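Local structure of receptor-like protein kinase ANXUR1 (Arabidopsis thaliana, 6FIG) at residues 7-17 / 47-56; 289-299 / 356-365. The protein is a malectin-like receptor kinase involved in plant reproduction, probably sensing extracellular signals through its ectodomain and passing them to an intracellular serine/threonine kinase domain. All blocks are in the same frame, centred on the assembly; numbering follows the deposited sequence.

Contact 1. Residues 7-17 / 47-56. With CA (calcium ion), chain I.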
loop_
_atom_site.group_PDB
_atom_site.type_symbol
_atom_site.label_atom_id
_atom_site.label_comp_id
_atom_site.label_asym_id
_atom_site.label_seq_id
_atom_site.Cartn_x
_atom_site.Cartn_y
_atom_site.Cartn_z
ATOM N N SER A 7 14.221 0.377 9.589
ATOM C CA SER A 7 14.514 1.048 10.847
ATOM C C SER A 7 15.901 0.595 11.241
ATOM O O SER A 7 16.110 -0.571 11.602
ATOM C CB SER A 7 13.506 0.723 11.944
ATOM O OG SER A 7 13.836 1.478 13.109
ATOM N N CYS A 8 16.858 1.504 11.118
ATOM C CA CYS A 8 18.244 1.166 11.292
ATOM C C CYS A 8 18.517 0.924 12.770
ATOM O O CYS A 8 18.009 1.660 13.619
ATOM C CB CYS A 8 19.108 2.287 10.744
ATOM S SG CYS A 8 18.645 2.639 9.042
ATOM N N GLY A 9 19.253 -0.139 13.047
ATOM C CA GLY A 9 19.606 -0.521 14.410
ATOM C C GLY A 9 18.619 -1.436 15.112
ATOM O O GLY A 9 18.782 -1.714 16.303
ATOM N N THR A 10 17.596 -1.910 14.402
ATOM C CA THR A 10 16.632 -2.862 14.963
ATOM C C THR A 10 16.975 -4.265 14.505
ATOM O O THR A 10 17.695 -4.462 13.525
ATOM C CB THR A 10 15.176 -2.538 14.547
ATOM O OG1 THR A 10 15.053 -2.533 13.118
ATOM C CG2 THR A 10 14.732 -1.188 15.090
ATOM N N SER A 11 16.465 -5.241 15.239
ATOM C CA SER A 11 16.608 -6.647 14.889
ATOM C C SER A 11 15.251 -7.365 14.775
ATOM O O SER A 11 15.223 -8.568 14.547
ATOM C CB SER A 11 17.474 -7.328 15.949
ATOM O OG SER A 11 16.883 -7.122 17.214
ATOM N N GLU A 12 14.147 -6.642 14.949
ATOM C CA GLU A 12 12.799 -7.199 14.843
ATOM C C GLU A 12 11.963 -6.245 14.007
ATOM O O GLU A 12 12.220 -5.042 14.002
ATOM C CB GLU A 12 12.138 -7.322 16.218
ATOM C CG GLU A 12 13.047 -7.778 17.334
ATOM C CD GLU A 12 12.404 -7.614 18.700
ATOM O OE1 GLU A 12 11.201 -7.926 18.849
ATOM O OE2 GLU A 12 13.100 -7.153 19.620
ATOM N N ALA A 13 10.944 -6.784 13.347
ATOM C CA ALA A 13 9.975 -5.951 12.618
ATOM C C ALA A 13 9.278 -5.031 13.617
ATOM O O ALA A 13 9.070 -5.408 14.783
ATOM C CB ALA A 13 8.957 -6.828 11.909
ATOM N N SER A 14 8.964 -3.820 13.176
ATOM C CA SER A 14 8.319 -2.825 14.018
ATOM C C SER A 14 7.288 -2.056 13.198
ATOM O O SER A 14 7.288 -2.150 11.975
ATOM C CB SER A 14 9.360 -1.878 14.618
ATOM O OG SER A 14 10.118 -1.205 13.620
ATOM N N ALA A 15 6.419 -1.318 13.880
ATOM C CA ALA A 15 5.410 -0.478 13.219
ATOM C C ALA A 15 5.267 0.803 13.994
ATOM O O ALA A 15 5.348 0.792 15.217
ATOM C CB ALA A 15 4.072 -1.197 13.138
ATOM N N ASP A 16 5.049 1.908 13.286
ATOM C CA ASP A 16 4.903 3.227 13.925
ATOM C C ASP A 16 3.428 3.585 14.244
ATOM O O ASP A 16 2.528 2.761 14.065
ATOM C CB ASP A 16 5.630 4.310 13.111
ATOM C CG ASP A 16 4.988 4.594 11.750
ATOM O OD1 ASP A 16 3.789 4.288 11.560
ATOM O OD2 ASP A 16 5.715 5.125 10.868
ATOM N N GLN A 17 3.206 4.808 14.719
ATOM C CA GLN A 17 1.866 5.290 15.125
ATOM C C GLN A 17 0.890 5.440 13.953
ATOM O O GLN A 17 -0.315 5.485 14.156
ATOM C CB GLN A 17 1.972 6.631 15.894
ATOM C CG GLN A 17 1.995 7.922 15.062
ATOM C CD GLN A 17 3.105 8.025 14.008
ATOM O OE1 GLN A 17 4.113 7.299 14.046
ATOM N NE2 GLN A 17 2.931 8.950 13.068
ATOM N N LEU A 47 6.179 11.090 17.961
ATOM C CA LEU A 47 4.888 10.422 17.786
ATOM C C LEU A 47 5.033 8.920 17.990
ATOM O O LEU A 47 4.095 8.251 18.447
ATOM C CB LEU A 47 4.327 10.711 16.389
ATOM C CG LEU A 47 4.196 12.184 15.971
ATOM C CD1 LEU A 47 3.664 12.311 14.546
ATOM C CD2 LEU A 47 3.311 12.933 16.960
ATOM N N SER A 48 6.230 8.405 17.681
ATOM C CA SER A 48 6.543 6.985 17.786
ATOM C C SER A 48 7.991 6.785 18.220
ATOM O O SER A 48 8.821 7.658 17.997
ATOM C CB SER A 48 6.351 6.349 16.413
ATOM O OG SER A 48 6.379 4.944 16.487
ATOM N N THR A 49 8.290 5.624 18.790
ATOM C CA THR A 49 9.686 5.201 18.981
ATOM C C THR A 49 10.266 4.600 17.680
ATOM O O THR A 49 11.461 4.323 17.624
ATOM C CB THR A 49 9.858 4.177 20.120
ATOM O OG1 THR A 49 9.175 2.964 19.795
ATOM C CG2 THR A 49 9.345 4.714 21.466
ATOM N N VAL A 50 9.420 4.398 16.654
ATOM C CA VAL A 50 9.809 3.759 15.390
ATOM C C VAL A 50 9.806 4.819 14.277
ATOM O O VAL A 50 8.771 5.452 14.068
ATOM C CB VAL A 50 8.779 2.659 15.027
ATOM C CG1 VAL A 50 9.110 2.008 13.691
ATOM C CG2 VAL A 50 8.679 1.607 16.135
ATOM N N PRO A 51 10.912 5.062 13.552
ATOM C CA PRO A 51 12.208 4.394 13.662
ATOM C C PRO A 51 13.187 5.112 14.603
ATOM O O PRO A 51 14.332 4.670 14.742
ATOM C CB PRO A 51 12.736 4.506 12.227
ATOM C CG PRO A 51 12.260 5.841 11.793
ATOM C CD PRO A 51 10.882 5.983 12.396
ATOM N N TYR A 52 12.736 6.183 15.248
ATOM C CA TYR A 52 13.626 7.190 15.835
ATOM C C TYR A 52 14.506 6.758 17.016
ATOM O O TYR A 52 15.597 7.295 17.156
ATOM C CB TYR A 52 12.825 8.432 16.234
ATOM C CG TYR A 52 12.106 9.079 15.076
ATOM C CD1 TYR A 52 12.810 9.795 14.108
ATOM C CD2 TYR A 52 10.720 8.964 14.937
ATOM C CE1 TYR A 52 12.153 10.386 13.042
ATOM C CE2 TYR A 52 10.056 9.557 13.873
ATOM C CZ TYR A 52 10.774 10.267 12.938
ATOM O OH TYR A 52 10.135 10.838 11.867
ATOM N N MET A 53 14.059 5.820 17.857
ATOM C CA MET A 53 14.807 5.481 19.069
ATOM C C MET A 53 15.967 4.523 18.837
ATOM O O MET A 53 16.721 4.252 19.762
ATOM C CB MET A 53 13.877 4.930 20.160
ATOM C CG MET A 53 12.971 6.002 20.742
ATOM S SD MET A 53 13.870 7.302 21.624
ATOM C CE MET A 53 14.327 6.465 23.135
ATOM N N THR A 54 16.122 4.022 17.617
ATOM C CA THR A 54 17.201 3.112 17.290
ATOM C C THR A 54 17.975 3.687 16.130
ATOM O O THR A 54 17.385 4.261 15.226
ATOM C CB THR A 54 16.638 1.745 16.901
ATOM O OG1 THR A 54 15.544 1.934 15.976
ATOM C CG2 THR A 54 16.160 1.021 18.135
ATOM N N ALA A 55 19.290 3.514 16.144
ATOM C CA ALA A 55 20.137 4.026 15.085
ATOM C C ALA A 55 21.210 3.032 14.752
ATOM O O ALA A 55 21.490 2.117 15.521
ATOM C CB ALA A 55 20.755 5.357 15.497
ATOM N N ARG A 56 21.789 3.213 13.576
ATOM C CA ARG A 56 23.056 2.608 13.250
ATOM C C ARG A 56 24.079 3.744 13.272
ATOM O O ARG A 56 23.805 4.825 12.761
ATOM C CB ARG A 56 22.988 1.961 11.873
ATOM C CG ARG A 56 24.233 1.167 11.544
ATOM C CD ARG A 56 24.060 0.290 10.331
ATOM N NE ARG A 56 23.112 -0.795 10.574
ATOM C CZ ARG A 56 23.357 -1.915 11.247
ATOM N NH1 ARG A 56 24.542 -2.158 11.810
ATOM N NH2 ARG A 56 22.378 -2.809 11.362
HETATM CA CA CA I . 15.875 2.987 13.843
HETATM O O HOH W 1 7.559 6.705 11.893
#

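Contact 2. Residues 289-299 / 356-365. With CA (calcium ion), chain H.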
loop_
_atom_site.group_PDB
_atom_site.type_symbol
_atom_site.label_atom_id
_atom_site.label_comp_id
_atom_site.label_asym_id
_atom_site.label_seq_id
_atom_site.Cartn_x
_atom_site.Cartn_y
_atom_site.Cartn_z
ATOM N N PHE A 289 -14.156 24.720 -5.104
ATOM C CA PHE A 289 -15.294 23.955 -4.583
ATOM C C PHE A 289 -16.470 24.804 -4.089
ATOM O O PHE A 289 -17.457 24.261 -3.595
ATOM C CB PHE A 289 -14.846 22.931 -3.525
ATOM C CG PHE A 289 -14.090 23.517 -2.369
ATOM C CD1 PHE A 289 -12.722 23.279 -2.224
ATOM C CD2 PHE A 289 -14.741 24.277 -1.394
ATOM C CE1 PHE A 289 -12.016 23.805 -1.160
ATOM C CE2 PHE A 289 -14.035 24.815 -0.332
ATOM C CZ PHE A 289 -12.671 24.567 -0.206
ATOM N N GLN A 290 -16.396 26.120 -4.266
ATOM C CA GLN A 290 -17.526 27.003 -3.914
ATOM C C GLN A 290 -18.175 27.649 -5.121
ATOM O O GLN A 290 -19.395 27.600 -5.283
ATOM C CB GLN A 290 -17.056 28.059 -2.937
ATOM C CG GLN A 290 -16.634 27.452 -1.614
ATOM C CD GLN A 290 -16.475 28.489 -0.533
ATOM O OE1 GLN A 290 -15.740 29.468 -0.702
ATOM N NE2 GLN A 290 -17.141 28.272 0.595
ATOM N N LEU A 291 -17.359 28.280 -5.939
ATOM C CA LEU A 291 -17.799 29.006 -7.124
ATOM C C LEU A 291 -17.950 28.068 -8.293
ATOM O O LEU A 291 -17.566 26.896 -8.216
ATOM C CB LEU A 291 -16.801 30.119 -7.450
ATOM C CG LEU A 291 -16.575 31.105 -6.303
ATOM C CD1 LEU A 291 -15.366 31.984 -6.579
ATOM C CD2 LEU A 291 -17.837 31.929 -6.088
ATOM N N SER A 292 -18.537 28.562 -9.375
ATOM C CA SER A 292 -18.853 27.692 -10.512
ATOM C C SER A 292 -18.521 28.211 -11.892
ATOM O O SER A 292 -18.624 27.448 -12.852
ATOM C CB SER A 292 -20.327 27.289 -10.468
ATOM O OG SER A 292 -21.138 28.417 -10.631
ATOM N N LYS A 293 -18.151 29.484 -12.022
ATOM C CA LYS A 293 -17.943 30.074 -13.343
ATOM C C LYS A 293 -16.621 30.807 -13.423
ATOM O O LYS A 293 -16.064 31.249 -12.424
ATOM C CB LYS A 293 -19.058 31.059 -13.675
ATOM C CG LYS A 293 -20.457 30.462 -13.747
ATOM C CD LYS A 293 -21.495 31.553 -13.997
ATOM C CE LYS A 293 -21.743 32.379 -12.727
ATOM N NZ LYS A 293 -22.779 33.440 -12.874
ATOM N N ILE A 294 -16.157 30.945 -14.650
ATOM C CA ILE A 294 -15.018 31.767 -14.952
ATOM C C ILE A 294 -15.308 33.220 -14.541
ATOM O O ILE A 294 -16.462 33.698 -14.580
ATOM C CB ILE A 294 -14.687 31.679 -16.453
ATOM C CG1 ILE A 294 -13.330 32.289 -16.746
ATOM C CG2 ILE A 294 -15.772 32.329 -17.315
ATOM C CD1 ILE A 294 -12.861 31.993 -18.154
ATOM N N ASN A 295 -14.245 33.901 -14.131
ATOM C CA ASN A 295 -14.296 35.332 -13.804
ATOM C C ASN A 295 -15.122 35.654 -12.566
ATOM O O ASN A 295 -15.602 36.773 -12.401
ATOM C CB ASN A 295 -14.754 36.193 -14.988
ATOM C CG ASN A 295 -14.203 37.606 -14.920
ATOM O OD1 ASN A 295 -13.106 37.820 -14.418
ATOM N ND2 ASN A 295 -14.967 38.580 -15.426
ATOM N N GLN A 296 -15.252 34.681 -11.675
ATOM C CA GLN A 296 -15.789 34.918 -10.365
ATOM C C GLN A 296 -14.714 35.278 -9.374
ATOM O O GLN A 296 -14.902 36.191 -8.595
ATOM C CB GLN A 296 -16.615 33.732 -9.891
ATOM C CG GLN A 296 -17.946 33.623 -10.625
ATOM C CD GLN A 296 -18.843 32.591 -10.000
ATOM O OE1 GLN A 296 -18.500 31.418 -10.010
ATOM N NE2 GLN A 296 -19.993 33.015 -9.451
ATOM N N LYS A 297 -13.601 34.539 -9.387
ATOM C CA LYS A 297 -12.454 34.802 -8.516
ATOM C C LYS A 297 -11.200 34.772 -9.373
ATOM O O LYS A 297 -10.926 33.773 -10.041
ATOM C CB LYS A 297 -12.370 33.782 -7.402
ATOM C CG LYS A 297 -11.133 33.901 -6.517
ATOM C CD LYS A 297 -11.198 32.941 -5.333
ATOM C CE LYS A 297 -11.136 31.483 -5.765
ATOM N NZ LYS A 297 -11.648 30.597 -4.702
ATOM N N VAL A 298 -10.480 35.882 -9.354
ATOM C CA VAL A 298 -9.358 36.117 -10.251
ATOM C C VAL A 298 -8.301 36.836 -9.437
ATOM O O VAL A 298 -8.590 37.843 -8.790
ATOM C CB VAL A 298 -9.815 36.954 -11.459
ATOM C CG1 VAL A 298 -8.693 37.199 -12.421
ATOM C CG2 VAL A 298 -10.977 36.274 -12.175
ATOM N N PHE A 299 -7.075 36.315 -9.447
ATOM C CA PHE A 299 -6.071 36.788 -8.502
ATOM C C PHE A 299 -4.661 36.760 -9.030
ATOM O O PHE A 299 -4.317 35.929 -9.892
ATOM C CB PHE A 299 -6.170 36.044 -7.160
ATOM C CG PHE A 299 -6.127 34.547 -7.252
ATOM C CD1 PHE A 299 -7.251 33.816 -7.557
ATOM C CD2 PHE A 299 -4.951 33.860 -6.915
ATOM C CE1 PHE A 299 -7.213 32.436 -7.601
ATOM C CE2 PHE A 299 -4.920 32.484 -6.955
ATOM C CZ PHE A 299 -6.060 31.773 -7.297
ATOM N N GLN A 356 -12.882 42.765 -14.419
ATOM C CA GLN A 356 -14.068 43.033 -13.626
ATOM C C GLN A 356 -14.670 41.738 -13.059
ATOM O O GLN A 356 -15.814 41.384 -13.354
ATOM C CB GLN A 356 -15.105 43.834 -14.462
ATOM C CG GLN A 356 -14.615 45.170 -15.042
ATOM C CD GLN A 356 -13.532 45.062 -16.130
ATOM O OE1 GLN A 356 -13.722 44.444 -17.198
ATOM N NE2 GLN A 356 -12.382 45.681 -15.860
ATOM N N PRO A 357 -13.885 41.007 -12.247
ATOM C CA PRO A 357 -14.382 39.746 -11.709
ATOM C C PRO A 357 -15.539 39.951 -10.734
ATOM O O PRO A 357 -15.679 41.040 -10.173
ATOM C CB PRO A 357 -13.155 39.174 -11.002
ATOM C CG PRO A 357 -12.378 40.380 -10.579
ATOM C CD PRO A 357 -12.554 41.353 -11.712
ATOM N N GLU A 358 -16.372 38.930 -10.548
ATOM C CA GLU A 358 -17.519 39.047 -9.638
ATOM C C GLU A 358 -17.093 39.367 -8.210
ATOM O O GLU A 358 -17.702 40.232 -7.554
ATOM C CB GLU A 358 -18.384 37.783 -9.634
ATOM C CG GLU A 358 -19.705 37.989 -8.898
ATOM C CD GLU A 358 -20.640 36.808 -8.970
ATOM O OE1 GLU A 358 -21.617 36.798 -8.186
ATOM O OE2 GLU A 358 -20.427 35.909 -9.807
ATOM N N TYR A 359 -16.062 38.672 -7.727
ATOM C CA TYR A 359 -15.542 38.853 -6.392
ATOM C C TYR A 359 -14.092 39.294 -6.477
ATOM O O TYR A 359 -13.443 39.148 -7.523
ATOM C CB TYR A 359 -15.613 37.534 -5.610
ATOM C CG TYR A 359 -17.011 37.004 -5.446
ATOM C CD1 TYR A 359 -17.855 37.535 -4.483
ATOM C CD2 TYR A 359 -17.498 35.962 -6.256
ATOM C CE1 TYR A 359 -19.153 37.067 -4.332
ATOM C CE2 TYR A 359 -18.793 35.471 -6.101
ATOM C CZ TYR A 359 -19.615 36.027 -5.132
ATOM O OH TYR A 359 -20.913 35.590 -4.934
ATOM N N TYR A 360 -13.583 39.797 -5.365
ATOM C CA TYR A 360 -12.181 40.164 -5.225
ATOM C C TYR A 360 -11.603 39.305 -4.110
ATOM O O TYR A 360 -11.749 39.616 -2.937
ATOM C CB TYR A 360 -12.027 41.646 -4.952
ATOM C CG TYR A 360 -12.533 42.481 -6.101
ATOM C CD1 TYR A 360 -11.788 42.588 -7.274
ATOM C CD2 TYR A 360 -13.765 43.130 -6.040
ATOM C CE1 TYR A 360 -12.242 43.340 -8.344
ATOM C CE2 TYR A 360 -14.218 43.894 -7.114
ATOM C CZ TYR A 360 -13.442 43.970 -8.262
ATOM O OH TYR A 360 -13.878 44.708 -9.343
ATOM N N ASP A 361 -10.988 38.197 -4.504
ATOM C CA ASP A 361 -10.545 37.165 -3.549
ATOM C C ASP A 361 -9.417 36.375 -4.191
ATOM O O ASP A 361 -9.095 36.552 -5.371
ATOM C CB ASP A 361 -11.748 36.258 -3.212
ATOM C CG ASP A 361 -11.593 35.468 -1.883
ATOM O OD1 ASP A 361 -10.618 35.657 -1.141
ATOM O OD2 ASP A 361 -12.504 34.637 -1.608
ATOM N N SER A 362 -8.806 35.511 -3.393
ATOM C CA SER A 362 -7.791 34.582 -3.884
ATOM C C SER A 362 -7.862 33.331 -3.023
ATOM O O SER A 362 -8.384 33.365 -1.915
ATOM C CB SER A 362 -6.405 35.200 -3.807
ATOM O OG SER A 362 -6.052 35.514 -2.472
ATOM N N SER A 363 -7.369 32.223 -3.551
ATOM C CA SER A 363 -7.368 30.975 -2.776
ATOM C C SER A 363 -6.281 30.030 -3.250
ATOM O O SER A 363 -5.751 30.161 -4.352
ATOM C CB SER A 363 -8.733 30.279 -2.802
ATOM O OG SER A 363 -9.026 29.752 -4.089
ATOM N N LEU A 364 -5.973 29.080 -2.378
ATOM C CA LEU A 364 -4.963 28.080 -2.635
ATOM C C LEU A 364 -5.337 26.838 -1.812
ATOM O O LEU A 364 -5.774 26.974 -0.661
ATOM C CB LEU A 364 -3.591 28.607 -2.223
ATOM C CG LEU A 364 -2.386 27.658 -2.447
ATOM C CD1 LEU A 364 -2.166 27.383 -3.919
ATOM C CD2 LEU A 364 -1.149 28.274 -1.817
ATOM N N ASN A 365 -5.157 25.648 -2.393
ATOM C CA ASN A 365 -5.551 24.393 -1.704
ATOM C C ASN A 365 -4.378 23.572 -1.168
ATOM O O ASN A 365 -4.530 22.846 -0.196
ATOM C CB ASN A 365 -6.382 23.508 -2.622
ATOM C CG ASN A 365 -7.640 24.199 -3.153
ATOM O OD1 ASN A 365 -7.528 25.194 -3.886
ATOM N ND2 ASN A 365 -8.838 23.653 -2.839
HETATM CA CA CA H . -6.223 22.174 1.282
HETATM O O HOH W 2 -20.263 35.785 -12.551
HETATM O O HOH W 3 -12.412 32.044 -2.467
HETATM O O HOH W 4 -11.001 37.996 -7.491
#

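Contact 1. Residues 7-17 / 47-56
Thr54 OG1 and Ser7 OG meet on one calcium ion, 2.4 Å and 2.6 Å from it, and Thr54 is a bidentate ligand through OG1 and O. Cys8 O, Pro51 O and, beyond the two segments, Asn154 O complete the protein ligands. Ser7 OG reaches the ion because it swings anti to the backbone nitrogen (chi1 -177°), which also lays it 3.3 Å from Pro51 CB. The Thr10 side chain crosses that of Thr54 at about a right angle, its CG2 touching Thr54 OG1 at 3.3 Å, while Thr10 OG1 turns back to Ser7 O, 2.7 Å away, bracing the type II turn 7-10. Gly9, within that turn, brings its CA to 3.4 Å from Ala55 O in a CA-H...O contact. Farther along, Val50 CG1 meets Ser14 OG, and a water donates to both Asp16 OD2 and Val50 O; Asp16 OD2 also accepts from Trp22 NE1, and OD1 from the backbone N of Asp18 and Lys20. Ser48 OG accepts from Val50 N at 3.1 Å in an ST turn and lies against Asp16 CA. No direct hydrogen bond joins the segments: a shared calcium ion joins the turns 7-10 and 51-54 in a metal site of the malectin-like ectodomain.

Contact 2. Residues 289-299 / 356-365
Lys297 starts with CG anti to its own nitrogen (chi1 175°) and bends at chi3 (66°), bringing NZ to Ser363 OG at 2.8 Å; Gln296 instead sets CG beside its backbone N (chi1 -72°) and runs on beside Glu358. Lys297 NZ also forms a salt bridge with Glu288 and donates to a water, so the ammonium has several polar partners where its aliphatic chain passes Asp361. The Gln296 amide works at both ends. NE2 donates to Glu358 OE2 at 2.9 Å, in the amide plane but from above the carboxylate plane, while OE1 accepts from Ser292 N and Lys293 N, fixing the amide's rotation and tying down the turn 293-296. Backbone bonds Glu358 N to Asn295 O and Tyr359 N to Gln296 O, both 2.9 Å, tie 295-296 to 358-359. Leu291 CD2 packs on Tyr359 CE2 at 3.7 Å, and Val298 CG2 on Pro357 CB. Ser363 N lies over the centre of one face of the Phe299 ring. At the far end Asn365 ND2 meets the Phe289 ring at its edge, near its plane; the Asn365 side chain has its main partner in Cys287. The contact thus joins the loop between strands 278-287 and 299-303 to strand 363-372 and its lead-in, ending at the calcium site that Asn365 O helps form.

Overall arrangement
Contacts 1 and 2 lie on opposite sides of the chain's centre, their own centres 47 Å apart and their nearest atoms about 20 Å apart, and each reaches a different calcium ion. The metal sits between the two segments of contact 1, which supply most of its protein ligands. In contact 2 the second calcium ion lies at one end, where Asn365 O joins Asn192, Val193, Ile249 and Thr252. Along the chain the contacts follow in series: 7-17 / 47-56 closes well before 289-299 / 356-365 opens. Near the second contact there is also glycan, with a sugar about 10 Å from the side chain of Ser362.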